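PDB 6N9J: clostripain-related protein from Bacteroides thetaiotaomicron, which hydrolyses peptide bonds as a secreted cysteine protease of the C11 (clostripain) family. Local coordinates for residues E212-V217 with G236-S241; N324-S329 with K334-D339. All coordinates share one frame; numbering follows the deposited sequence.

Interaction 1 of 2, residues E212-V217 with G236-S241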
loop_
_atom_site.group_PDB
_atom_site.type_symbol
_atom_site.label_atom_id
_atom_site.label_comp_id
_atom_site.label_asym_id
_atom_site.label_seq_id
_atom_site.Cartn_x
_atom_site.Cartn_y
_atom_site.Cartn_z
ATOM N N GLU A 212 -10.703 -3.162 7.844
ATOM C CA GLU A 212 -11.260 -3.285 9.183
ATOM C C GLU A 212 -10.438 -4.233 10.030
ATOM O O GLU A 212 -10.188 -3.959 11.196
ATOM C CB GLU A 212 -12.720 -3.767 9.122
ATOM C CG GLU A 212 -13.739 -2.687 8.714
ATOM C CD GLU A 212 -14.187 -1.794 9.873
ATOM O OE1 GLU A 212 -13.857 -2.087 11.040
ATOM O OE2 GLU A 212 -14.896 -0.791 9.611
ATOM N N ASN A 213 -10.024 -5.355 9.443
ATOM C CA ASN A 213 -9.285 -6.362 10.191
ATOM C C ASN A 213 -7.851 -5.905 10.436
ATOM O O ASN A 213 -7.300 -6.112 11.516
ATOM C CB ASN A 213 -9.314 -7.719 9.464
ATOM C CG ASN A 213 -10.622 -8.465 9.676
ATOM O OD1 ASN A 213 -10.779 -9.201 10.644
ATOM N ND2 ASN A 213 -11.571 -8.264 8.776
ATOM N N TYR A 214 -7.251 -5.277 9.436
ATOM C CA TYR A 214 -5.930 -4.700 9.626
ATOM C C TYR A 214 -5.992 -3.691 10.787
ATOM O O TYR A 214 -5.305 -3.858 11.793
ATOM C CB TYR A 214 -5.451 -4.023 8.345
ATOM C CG TYR A 214 -3.981 -3.688 8.324
ATOM C CD1 TYR A 214 -3.191 -4.098 7.258
ATOM C CD2 TYR A 214 -3.371 -3.002 9.382
ATOM C CE1 TYR A 214 -1.848 -3.809 7.213
ATOM C CE2 TYR A 214 -2.009 -2.714 9.361
ATOM C CZ TYR A 214 -1.264 -3.123 8.260
ATOM O OH TYR A 214 0.077 -2.882 8.170
ATOM N N TYR A 215 -6.811 -2.652 10.643
ATOM C CA TYR A 215 -6.909 -1.613 11.660
ATOM C C TYR A 215 -7.206 -2.127 13.071
ATOM O O TYR A 215 -6.615 -1.665 14.043
ATOM C CB TYR A 215 -7.987 -0.604 11.261
ATOM C CG TYR A 215 -8.144 0.504 12.275
ATOM C CD1 TYR A 215 -7.219 1.540 12.339
ATOM C CD2 TYR A 215 -9.201 0.509 13.181
ATOM C CE1 TYR A 215 -7.336 2.550 13.262
ATOM C CE2 TYR A 215 -9.337 1.531 14.109
ATOM C CZ TYR A 215 -8.389 2.545 14.143
ATOM O OH TYR A 215 -8.485 3.556 15.068
ATOM N N SER A 216 -8.131 -3.076 13.184
ATOM C CA SER A 216 -8.649 -3.460 14.486
ATOM C C SER A 216 -7.600 -4.053 15.431
ATOM O O SER A 216 -7.680 -3.869 16.645
ATOM C CB SER A 216 -9.799 -4.448 14.315
ATOM O OG SER A 216 -10.422 -4.699 15.560
ATOM N N VAL A 217 -6.620 -4.770 14.899
ATOM C CA VAL A 217 -5.621 -5.351 15.784
ATOM C C VAL A 217 -4.726 -4.245 16.364
ATOM O O VAL A 217 -4.419 -4.243 17.558
ATOM C CB VAL A 217 -4.779 -6.419 15.059
ATOM C CG1 VAL A 217 -3.528 -6.758 15.852
ATOM C CG2 VAL A 217 -5.623 -7.675 14.832
ATOM N N GLY A 236 1.909 1.682 18.821
ATOM C CA GLY A 236 1.915 3.003 18.209
ATOM C C GLY A 236 0.742 3.323 17.294
ATOM O O GLY A 236 0.687 4.417 16.735
ATOM N N GLY A 237 -0.191 2.383 17.137
ATOM C CA GLY A 237 -1.366 2.605 16.308
ATOM C C GLY A 237 -1.122 2.471 14.812
ATOM O O GLY A 237 -0.083 1.966 14.379
ATOM N N VAL A 238 -2.097 2.909 14.021
ATOM C CA VAL A 238 -2.041 2.800 12.562
ATOM C C VAL A 238 -3.130 3.663 11.938
ATOM O O VAL A 238 -4.110 3.999 12.590
ATOM C CB VAL A 238 -2.216 1.332 12.070
ATOM C CG1 VAL A 238 -3.681 0.908 12.105
ATOM C CG2 VAL A 238 -1.674 1.170 10.659
ATOM N N SER A 239 -2.950 4.016 10.672
ATOM C CA SER A 239 -3.980 4.693 9.906
ATOM C C SER A 239 -4.141 4.032 8.544
ATOM O O SER A 239 -3.153 3.756 7.855
ATOM C CB SER A 239 -3.630 6.166 9.733
ATOM O OG SER A 239 -2.447 6.281 8.979
ATOM N N ILE A 240 -5.384 3.780 8.149
ATOM C CA ILE A 240 -5.664 3.033 6.922
ATOM C C ILE A 240 -6.850 3.662 6.206
ATOM O O ILE A 240 -7.749 4.168 6.853
ATOM C CB ILE A 240 -5.972 1.526 7.223
ATOM C CG1 ILE A 240 -4.788 0.846 7.903
ATOM C CG2 ILE A 240 -6.351 0.754 5.954
ATOM C CD1 ILE A 240 -3.619 0.569 6.967
ATOM N N SER A 241 -6.836 3.642 4.876
ATOM C CA SER A 241 -8.021 3.976 4.091
ATOM C C SER A 241 -8.180 3.062 2.867
ATOM O O SER A 241 -7.298 2.259 2.544
ATOM C CB SER A 241 -7.979 5.448 3.643
ATOM O OG SER A 241 -6.924 5.681 2.719
#
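Helix 206-221 lies against the mixed central sheet of the clostripain alpha/beta fold, and the consecutive tyrosines Y214 and Y215 carry it onto V238, just before strand 239-244, and I240 within it. No hydrogen bond crosses the interface; the fit rests mainly on apolar side chains. The backbones come closest at Y215 and V238, whose CA atoms are 6.6 Å apart. V238 reaches both rings by splitting its methyls. CG2 approaches Y214 CE2 at 4.1 Å, while CG1, set between the backbone N and the carbonyl carbon (chi1 78°), meets Y215 CD1 at 3.6 Å. In both tyrosines CG is anti to the backbone N (chi1 -166° in Y214, 180° in Y215), which carries the rings off the helix to the strand side. I240 lays its CD1 methyl over one face of the Y214 ring, 4.3 Å above the plane and centred on it. The buried phenol of Y214 is satisfied beyond the two segments, its OH hydrogen-bonded to OD1 of D159 at the end of strand 155-159; the hydroxyl is anchored there while I240 covers one face of the ring. V196 of helix 193-200 touches the Y214 side chain. Y215 reaches N319 and T321 of the adjoining strand 315-327. The carbonyl O of V238 lies at the edge of the Y215 ring, in its plane, 3.6 Å from CE1.

Interaction 2 of 2, residues N324-S329 with K334-D339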
loop_
_atom_site.group_PDB
_atom_site.type_symbol
_atom_site.label_atom_id
_atom_site.label_comp_id
_atom_site.label_asym_id
_atom_site.label_seq_id
_atom_site.Cartn_x
_atom_site.Cartn_y
_atom_site.Cartn_z
ATOM N N ASN A 324 -0.088 8.345 15.511
ATOM C CA ASN A 324 0.665 7.275 14.857
ATOM C C ASN A 324 2.143 7.450 15.197
ATOM O O ASN A 324 2.591 8.570 15.450
ATOM C CB ASN A 324 0.471 7.301 13.338
ATOM C CG ASN A 324 -0.719 6.492 12.878
ATOM O OD1 ASN A 324 -0.634 5.745 11.903
ATOM N ND2 ASN A 324 -1.836 6.627 13.582
ATOM N N TYR A 325 2.900 6.357 15.197
ATOM C CA TYR A 325 4.343 6.444 15.385
ATOM C C TYR A 325 5.019 6.837 14.073
ATOM O O TYR A 325 4.717 6.275 13.025
ATOM C CB TYR A 325 4.896 5.120 15.902
ATOM C CG TYR A 325 6.378 5.136 16.276
ATOM C CD1 TYR A 325 6.787 5.515 17.543
ATOM C CD2 TYR A 325 7.354 4.739 15.359
ATOM C CE1 TYR A 325 8.132 5.513 17.888
ATOM C CE2 TYR A 325 8.691 4.724 15.692
ATOM C CZ TYR A 325 9.078 5.111 16.957
ATOM O OH TYR A 325 10.412 5.104 17.297
ATOM N N CYS A 326 5.919 7.818 14.133
ATOM C CA CYS A 326 6.628 8.280 12.939
ATOM C C CYS A 326 8.087 8.375 13.268
ATOM O O CYS A 326 8.453 8.500 14.439
ATOM C CB CYS A 326 6.107 9.646 12.453
ATOM S SG CYS A 326 4.433 9.618 11.724
ATOM N N THR A 327 8.930 8.340 12.243
ATOM C CA THR A 327 10.357 8.307 12.484
ATOM C C THR A 327 11.057 9.520 11.902
ATOM O O THR A 327 10.583 10.146 10.960
ATOM C CB THR A 327 11.011 7.014 11.907
ATOM O OG1 THR A 327 10.901 6.993 10.476
ATOM C CG2 THR A 327 10.351 5.771 12.490
ATOM N N TYR A 328 12.187 9.858 12.498
ATOM C CA TYR A 328 13.086 10.828 11.906
ATOM C C TYR A 328 14.000 10.090 10.952
ATOM O O TYR A 328 14.009 8.855 10.930
ATOM C CB TYR A 328 13.905 11.534 12.966
ATOM C CG TYR A 328 13.128 12.312 13.991
ATOM C CD1 TYR A 328 12.626 11.694 15.127
ATOM C CD2 TYR A 328 12.961 13.691 13.857
ATOM C CE1 TYR A 328 11.943 12.422 16.086
ATOM C CE2 TYR A 328 12.286 14.418 14.799
ATOM C CZ TYR A 328 11.775 13.784 15.913
ATOM O OH TYR A 328 11.105 14.522 16.853
ATOM N N SER A 329 14.781 10.839 10.181
ATOM C CA SER A 329 15.741 10.243 9.262
ATOM C C SER A 329 16.790 9.442 10.021
ATOM O O SER A 329 17.351 8.496 9.485
ATOM C CB SER A 329 16.411 11.324 8.416
ATOM O OG SER A 329 15.432 12.101 7.747
ATOM N N LYS A 334 8.887 8.990 17.305
ATOM C CA LYS A 334 7.959 9.368 18.365
ATOM C C LYS A 334 6.531 9.337 17.825
ATOM O O LYS A 334 6.320 9.201 16.618
ATOM C CB LYS A 334 8.297 10.762 18.922
ATOM C CG LYS A 334 8.013 11.914 17.968
ATOM C CD LYS A 334 7.959 13.246 18.712
ATOM C CE LYS A 334 7.720 14.412 17.762
ATOM N NZ LYS A 334 7.612 15.718 18.478
ATOM N N MET A 335 5.555 9.448 18.723
ATOM C CA MET A 335 4.145 9.537 18.333
ATOM C C MET A 335 3.834 10.910 17.732
ATOM O O MET A 335 4.310 11.924 18.227
ATOM C CB MET A 335 3.232 9.278 19.537
ATOM C CG MET A 335 3.461 7.930 20.217
ATOM S SD MET A 335 3.178 6.508 19.146
ATOM C CE MET A 335 1.417 6.664 18.875
ATOM N N VAL A 336 3.037 10.933 16.669
ATOM C CA VAL A 336 2.623 12.185 16.031
ATOM C C VAL A 336 1.096 12.231 15.882
ATOM O O VAL A 336 0.471 11.219 15.568
ATOM C CB VAL A 336 3.289 12.340 14.647
ATOM C CG1 VAL A 336 2.716 13.544 13.899
ATOM C CG2 VAL A 336 4.806 12.443 14.803
ATOM N N SER A 337 0.494 13.394 16.105
ATOM C CA SER A 337 -0.961 13.522 16.033
ATOM C C SER A 337 -1.490 13.317 14.608
ATOM O O SER A 337 -0.942 13.865 13.649
ATOM C CB SER A 337 -1.393 14.890 16.566
ATOM O OG SER A 337 -2.803 15.028 16.563
ATOM N N MET A 338 -2.550 12.515 14.471
ATOM C CA MET A 338 -3.189 12.313 13.171
ATOM C C MET A 338 -4.441 13.189 13.026
ATOM O O MET A 338 -5.293 12.933 12.172
ATOM C CB MET A 338 -3.551 10.830 12.956
ATOM C CG MET A 338 -2.330 9.931 12.686
ATOM S SD MET A 338 -1.433 10.314 11.163
ATOM C CE MET A 338 0.187 10.736 11.790
ATOM N N ASP A 339 -4.540 14.222 13.859
ATOM C CA ASP A 339 -5.648 15.173 13.779
ATOM C C ASP A 339 -5.722 15.813 12.389
ATOM O O ASP A 339 -4.761 16.430 11.935
ATOM C CB ASP A 339 -5.490 16.247 14.851
ATOM C CG ASP A 339 -6.653 17.203 14.890
ATOM O OD1 ASP A 339 -7.660 16.879 15.557
ATOM O OD2 ASP A 339 -6.559 18.281 14.260
#
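Y325 and M335 form the non-hydrogen-bonded pair of an antiparallel hairpin, with a Met-aromatic contact between them. In M335, chi1 -57° and chi2 -61° bring SD to the edge of the Y325 ring, 5.4 Å from its centroid, and to 3.9 Å from Y325 CB. The ring itself runs beside the K334 backbone, with CE1 3.6 Å from K334 N. On the other face C326 CB packs on V336 CG2 at 3.9 Å, and the N324 and M338 side chains cross at about a right angle, N324 ND2 resting 3.5 Å from M338 CG. Farther out, K334 extends past the Y328 hydroxyl, with CE 3.5 Å from OH. Two pairs of backbone bonds, N324 with V336 and C326 with K334, flank the tyrosine; the shortest is V336 N to N324 O at 2.7 Å. Y325 also packs on an apolar side chain of the bound peptide, and an alanine here would probably leave both that side chain and the M335 sulfur without their aromatic partner. The chemistry implies a hairpin held by four backbone bonds, its sulfur-aromatic pair on one face and C326 with V336 on the other.

How the interactions relate
Interactions 1 and 2 sit on neighbouring antiparallel strands of one sheet, 239-244 and 315-327, with centres about 15 Å apart. Backbone hydrogen bonds between V238 and T321 and between I240 and N319 tie the strand of interaction 1 to the stem of the hairpin in interaction 2. The two contacts also touch directly: N324 OD1 lies 3.1 Å from S239 N and takes a weak hydrogen bond from S239 OG, and the M335 CE methyl comes to 3.2 Å from G236 O. The irreversible peptide inhibitor packs on Y325 and T327, which puts interaction 2 beside the substrate cleft, probably as part of its wall; the T327 hydroxyl is further bonded to E185 and R283.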